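Local structure of glycoside hydrolase YxiA (Bacillus licheniformis, 3LV4) at residues A[132-137]-A[141-146]; A[164-169]-A[260-265]. The protein probably hydrolyses alpha-1,5-linked arabinan as a calcium-binding family 43 glycoside hydrolase, contributing to L-arabinan degradation. All coordinates share one frame; numbering follows the deposited sequence.

Interaction 1 (A[132-137]-A[141-146]); sequences SNDGTP and TKHPNV
A His-carboxylate hydrogen bond joins His143 to Asp134 at the heart of a compact turn, and it illustrates how a long loop can be tied to itself by side chains. His143 NE2 donates to Asp134 OD2 over 2.9 Å, with an N-H...O angle of only 136°. The bond is bent, Asp134 OD2 lying off the N-H direction and somewhat tilted from the ring plane. The nitrogen comes from above the carboxylate plane, which stands 80° to the imidazole. The second oxygen, Asp134 OD1, is occupied within its own turn: it accepts from Thr136 N, which makes an Asx turn, and from Thr136 OG1 at 2.6 Å on its syn side. Two bonds from Thr136 help hold the carboxylate's rotation, independently of the histidine. Thr136 OG1 in turn accepts from Lys142 NZ at 3.2 Å, and a water links that amine to Asp134 OD2. Pro137 O lies 3.2 Å from His143 CE1, roughly where its C-H points; Thr136 OG1, also in the ring plane, sits between CE1 and NE2. Ser132 OG sits above one face of the ring; with chi1 at 80°, it can donate to Thr136 O while accepting from Asp134 N in an ST turn. Lys142 CG covers the opposite face. His143 ND1 accepts from the backbone N of Asp139 while NE2 donates to Asp134, consistent with a neutral imidazole carrying its proton on NE2. The whole assembly belongs to the excursion between strands 118-126 and 150-153, where Tyr188 packs beside His143 and Val146 reaches Leu124 of strand 118-126 and Tyr163 of strand 159-163.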
loop_
_atom_site.group_PDB
_atom_site.type_symbol
_atom_site.label_atom_id
_atom_site.label_comp_id
_atom_site.label_asym_id
_atom_site.label_seq_id
_atom_site.Cartn_x
_atom_site.Cartn_y
_atom_site.Cartn_z
ATOM N N SER A 132 15.364 -9.986 -23.420
ATOM C CA SER A 132 14.411 -9.235 -22.615
ATOM C C SER A 132 14.276 -7.815 -23.129
ATOM O O SER A 132 14.939 -7.423 -24.099
ATOM C CB SER A 132 14.871 -9.192 -21.157
ATOM O OG SER A 132 15.864 -8.202 -20.979
ATOM N N ASN A 133 13.441 -7.026 -22.464
ATOM C CA ASN A 133 13.254 -5.639 -22.876
ATOM C C ASN A 133 14.469 -4.732 -22.654
ATOM O O ASN A 133 14.480 -3.599 -23.127
ATOM C CB ASN A 133 12.002 -5.052 -22.221
ATOM C CG ASN A 133 10.732 -5.707 -22.732
ATOM O OD1 ASN A 133 10.658 -6.117 -23.890
ATOM N ND2 ASN A 133 9.744 -5.825 -21.879
ATOM N N ASP A 134 15.493 -5.213 -21.949
ATOM C CA ASP A 134 16.718 -4.413 -21.835
ATOM C C ASP A 134 17.832 -4.915 -22.755
ATOM O O ASP A 134 18.949 -4.383 -22.750
ATOM C CB ASP A 134 17.176 -4.230 -20.378
ATOM C CG ASP A 134 17.958 -5.415 -19.831
ATOM O OD1 ASP A 134 18.221 -6.389 -20.564
ATOM O OD2 ASP A 134 18.321 -5.359 -18.634
ATOM N N GLY A 135 17.505 -5.924 -23.561
ATOM C CA GLY A 135 18.427 -6.451 -24.556
ATOM C C GLY A 135 19.218 -7.652 -24.076
ATOM O O GLY A 135 19.679 -8.458 -24.891
ATOM N N THR A 136 19.404 -7.777 -22.760
ATOM C CA THR A 136 20.053 -8.969 -22.220
ATOM C C THR A 136 19.022 -10.093 -22.072
ATOM O O THR A 136 17.821 -9.828 -22.000
ATOM C CB THR A 136 20.756 -8.690 -20.870
ATOM O OG1 THR A 136 19.778 -8.380 -19.868
ATOM C CG2 THR A 136 21.708 -7.519 -21.003
ATOM N N PRO A 137 19.476 -11.356 -22.055
ATOM C CA PRO A 137 18.520 -12.456 -21.871
ATOM C C PRO A 137 17.734 -12.312 -20.572
ATOM O O PRO A 137 18.307 -11.924 -19.542
ATOM C CB PRO A 137 19.417 -13.695 -21.828
ATOM C CG PRO A 137 20.588 -13.305 -22.680
ATOM C CD PRO A 137 20.830 -11.851 -22.366
ATOM N N THR A 141 16.204 -13.028 -11.654
ATOM C CA THR A 141 16.945 -12.544 -10.486
ATOM C C THR A 141 17.273 -11.060 -10.619
ATOM O O THR A 141 17.523 -10.394 -9.616
ATOM C CB THR A 141 18.265 -13.311 -10.213
ATOM O OG1 THR A 141 19.197 -13.080 -11.282
ATOM C CG2 THR A 141 18.005 -14.805 -10.045
ATOM N N LYS A 142 17.269 -10.539 -11.849
ATOM C CA LYS A 142 17.682 -9.147 -12.074
ATOM C C LYS A 142 16.660 -8.310 -12.848
ATOM O O LYS A 142 16.706 -7.074 -12.810
ATOM C CB LYS A 142 19.043 -9.088 -12.779
ATOM C CG LYS A 142 19.070 -9.734 -14.153
ATOM C CD LYS A 142 20.363 -9.401 -14.886
ATOM C CE LYS A 142 20.315 -9.867 -16.337
ATOM N NZ LYS A 142 21.356 -9.222 -17.211
ATOM N N HIS A 143 15.754 -8.989 -13.552
ATOM C CA HIS A 143 14.686 -8.326 -14.287
ATOM C C HIS A 143 13.366 -8.448 -13.548
ATOM O O HIS A 143 13.122 -9.432 -12.861
ATOM C CB HIS A 143 14.539 -8.913 -15.699
ATOM C CG HIS A 143 15.744 -8.709 -16.563
ATOM N ND1 HIS A 143 16.311 -9.721 -17.309
ATOM C CD2 HIS A 143 16.504 -7.610 -16.783
ATOM C CE1 HIS A 143 17.361 -9.254 -17.955
ATOM N NE2 HIS A 143 17.498 -7.971 -17.654
ATOM N N PRO A 144 12.501 -7.441 -13.697
ATOM C CA PRO A 144 11.225 -7.440 -12.977
ATOM C C PRO A 144 10.240 -8.441 -13.561
ATOM O O PRO A 144 10.439 -8.932 -14.675
ATOM C CB PRO A 144 10.705 -6.013 -13.209
ATOM C CG PRO A 144 11.268 -5.646 -14.552
ATOM C CD PRO A 144 12.660 -6.248 -14.550
ATOM N N ASN A 145 9.213 -8.765 -12.778
ATOM C CA ASN A 145 7.969 -9.329 -13.280
ATOM C C ASN A 145 7.132 -8.102 -13.624
ATOM O O ASN A 145 6.944 -7.241 -12.770
ATOM C CB ASN A 145 7.285 -10.141 -12.172
ATOM C CG ASN A 145 6.062 -10.904 -12.663
ATOM O OD1 ASN A 145 5.288 -11.463 -11.868
ATOM N ND2 ASN A 145 5.884 -10.943 -13.972
ATOM N N VAL A 146 6.659 -7.997 -14.865
ATOM C CA VAL A 146 6.038 -6.753 -15.332
ATOM C C VAL A 146 4.571 -6.613 -14.916
ATOM O O VAL A 146 3.656 -6.608 -15.749
ATOM C CB VAL A 146 6.234 -6.538 -16.860
ATOM C CG1 VAL A 146 7.721 -6.477 -17.178
ATOM C CG2 VAL A 146 5.560 -7.655 -17.678
HETATM O O HOH W 1 20.819 -6.208 -17.671
#

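Interaction 2 (A[164-169]-A[260-265]); sequences GSYSGG and TLFDDR. With ACT (acetate ion), chain H.
Tyr166 and Phe262 meet through a small aromatic contact in which each residue contributes an equal share of the 70 Å² buried. The closest approach is 3.6 Å, between Tyr166 CD2 and Phe262 CE1, and Phe262 CD1 lies a little farther from the same tyrosine carbon. Phe262 CE1 arrives near the plane of the tyrosine ring, at its edge. The centroids are 5.8 Å apart and the planes are inclined at 62°, an oblique pairing that relies on carbon-carbon contact along one side of each ring. Phe262 holds this pose on a backbone with positive phi, its CG anti to the carbonyl carbon (chi1 -40°), while Leu261 CB rests against one face of its ring. Tyr166 occupies the first position of a type II' beta turn, closed by Gly169 N bonding to Tyr166 O, in the hairpin joining strands 159-163 and 170-175 of one blade of the five-bladed beta-propeller characteristic of family 43. The tyrosine side chain comes within about 4 Å of that of Glu201, the predicted proton donor, to which Ser165 OG is hydrogen-bonded, so Tyr166 borders the probable active site, with Phe262 packed against it. An acetate ion, probably from the crystallisation liquor, lies beside both rings. Its O accepts from Ser167 N at 3.0 Å with an angle of 154°, and its OXT is bonded by Ser167 OG, giving the carboxylate a two-point grip. Acetate O also stands 3.2 Å from Tyr166 CB, at the edge of the tyrosine ring. Beyond Phe262, Asp263 caps the short helix 264-267, and Asp264 forms a salt bridge with Arg199.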
loop_
_atom_site.group_PDB
_atom_site.type_symbol
_atom_site.label_atom_id
_atom_site.label_comp_id
_atom_site.label_asym_id
_atom_site.label_seq_id
_atom_site.Cartn_x
_atom_site.Cartn_y
_atom_site.Cartn_z
ATOM N N GLY A 164 6.462 -3.744 -10.592
ATOM C CA GLY A 164 7.241 -4.928 -10.286
ATOM C C GLY A 164 6.626 -5.767 -9.177
ATOM O O GLY A 164 5.808 -5.287 -8.390
ATOM N N SER A 165 7.016 -7.037 -9.132
ATOM C CA SER A 165 6.631 -7.933 -8.056
ATOM C C SER A 165 7.644 -9.054 -7.993
ATOM O O SER A 165 7.837 -9.765 -8.981
ATOM C CB SER A 165 5.274 -8.570 -8.323
ATOM O OG SER A 165 5.104 -9.673 -7.444
ATOM N N TYR A 166 8.273 -9.218 -6.831
ATOM C CA TYR A 166 9.237 -10.295 -6.619
ATOM C C TYR A 166 10.279 -10.234 -7.733
ATOM O O TYR A 166 10.702 -9.150 -8.122
ATOM C CB TYR A 166 8.549 -11.668 -6.615
ATOM C CG TYR A 166 7.635 -11.973 -5.430
ATOM C CD1 TYR A 166 6.835 -10.990 -4.845
ATOM C CD2 TYR A 166 7.543 -13.272 -4.927
ATOM C CE1 TYR A 166 5.989 -11.294 -3.769
ATOM C CE2 TYR A 166 6.704 -13.581 -3.863
ATOM C CZ TYR A 166 5.928 -12.593 -3.289
ATOM O OH TYR A 166 5.089 -12.928 -2.235
ATOM N N SER A 167 10.675 -11.389 -8.268
ATOM C CA SER A 167 11.690 -11.430 -9.333
ATOM C C SER A 167 12.843 -10.438 -9.109
ATOM O O SER A 167 13.439 -10.407 -8.027
ATOM C CB SER A 167 11.036 -11.220 -10.706
ATOM O OG SER A 167 10.190 -12.321 -11.029
ATOM N N GLY A 168 13.140 -9.614 -10.115
ATOM C CA GLY A 168 14.327 -8.773 -10.076
ATOM C C GLY A 168 14.182 -7.482 -9.299
ATOM O O GLY A 168 15.165 -6.747 -9.118
ATOM N N GLY A 169 12.965 -7.185 -8.848
ATOM C CA GLY A 169 12.754 -6.025 -8.002
ATOM C C GLY A 169 11.709 -5.048 -8.504
ATOM O O GLY A 169 10.903 -5.363 -9.387
ATOM N N THR A 260 19.144 -17.529 -3.825
ATOM C CA THR A 260 18.014 -17.918 -2.986
ATOM C C THR A 260 16.705 -17.457 -3.597
ATOM O O THR A 260 16.698 -16.612 -4.492
ATOM C CB THR A 260 18.124 -17.342 -1.551
ATOM O OG1 THR A 260 17.945 -15.915 -1.580
ATOM C CG2 THR A 260 19.482 -17.693 -0.929
ATOM N N LEU A 261 15.601 -18.026 -3.114
ATOM C CA LEU A 261 14.262 -17.594 -3.505
ATOM C C LEU A 261 13.494 -17.189 -2.260
ATOM O O LEU A 261 13.470 -17.939 -1.276
ATOM C CB LEU A 261 13.511 -18.733 -4.201
ATOM C CG LEU A 261 13.510 -18.816 -5.732
ATOM C CD1 LEU A 261 14.778 -18.251 -6.341
ATOM C CD2 LEU A 261 13.284 -20.262 -6.181
ATOM N N PHE A 262 12.866 -16.013 -2.296
ATOM C CA PHE A 262 11.976 -15.580 -1.210
ATOM C C PHE A 262 12.683 -15.507 0.148
ATOM O O PHE A 262 12.138 -15.913 1.178
ATOM C CB PHE A 262 10.758 -16.504 -1.141
ATOM C CG PHE A 262 10.242 -16.895 -2.491
ATOM C CD1 PHE A 262 10.018 -15.927 -3.456
ATOM C CD2 PHE A 262 10.014 -18.223 -2.813
ATOM C CE1 PHE A 262 9.569 -16.266 -4.710
ATOM C CE2 PHE A 262 9.553 -18.575 -4.077
ATOM C CZ PHE A 262 9.332 -17.593 -5.026
ATOM N N ASP A 263 13.898 -14.974 0.135
ATOM C CA ASP A 263 14.707 -14.855 1.338
ATOM C C ASP A 263 14.158 -13.691 2.178
ATOM O O ASP A 263 14.568 -12.544 2.008
ATOM C CB ASP A 263 16.172 -14.641 0.924
ATOM C CG ASP A 263 17.096 -14.343 2.091
ATOM O OD1 ASP A 263 16.672 -14.452 3.263
ATOM O OD2 ASP A 263 18.271 -14.003 1.817
ATOM N N ASP A 264 13.206 -13.992 3.062
ATOM C CA ASP A 264 12.568 -12.954 3.880
ATOM C C ASP A 264 13.526 -12.416 4.940
ATOM O O ASP A 264 13.449 -11.248 5.325
ATOM C CB ASP A 264 11.328 -13.490 4.607
ATOM C CG ASP A 264 10.113 -13.667 3.701
ATOM O OD1 ASP A 264 10.116 -13.232 2.527
ATOM O OD2 ASP A 264 9.132 -14.252 4.199
ATOM N N ARG A 265 14.403 -13.278 5.444
ATOM C CA ARG A 265 15.316 -12.863 6.507
ATOM C C ARG A 265 16.226 -11.718 6.057
ATOM O O ARG A 265 16.564 -10.834 6.842
ATOM C CB ARG A 265 16.160 -14.047 6.975
ATOM C CG ARG A 265 15.811 -14.565 8.367
ATOM C CD ARG A 265 14.469 -15.282 8.432
ATOM N NE ARG A 265 13.316 -14.382 8.553
ATOM C CZ ARG A 265 12.085 -14.723 8.181
ATOM N NH1 ARG A 265 11.873 -15.929 7.669
ATOM N NH2 ARG A 265 11.073 -13.868 8.307
HETATM C C ACT H . 8.815 -14.686 -8.829
HETATM O O ACT H . 9.755 -14.246 -8.103
HETATM O OXT ACT H . 8.079 -13.838 -9.415
HETATM C CH3 ACT H . 8.584 -16.161 -8.987
#

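How the interactions relate
Interactions 1 and 2 adjoin one another, their centres 14 Å apart, and they touch through the 141-146 and 164-169 segments. Asn145 CB packs 3.3 Å from Ser165 O, and His143 O lies 3.5 Å from Ser167 CB, so the residue bonded to the Asp134 carboxylate also abuts the turn that binds acetate. Their settings differ: interaction 1 ties together nearby parts of one loop away from the annotated sites, whereas interaction 2 joins segments 91 residues apart beside Glu201, the predicted proton donor. The side chain of Tyr166 is about 7 Å from that of Asp148, the predicted pKa modulator, which follows 141-146 closely in sequence.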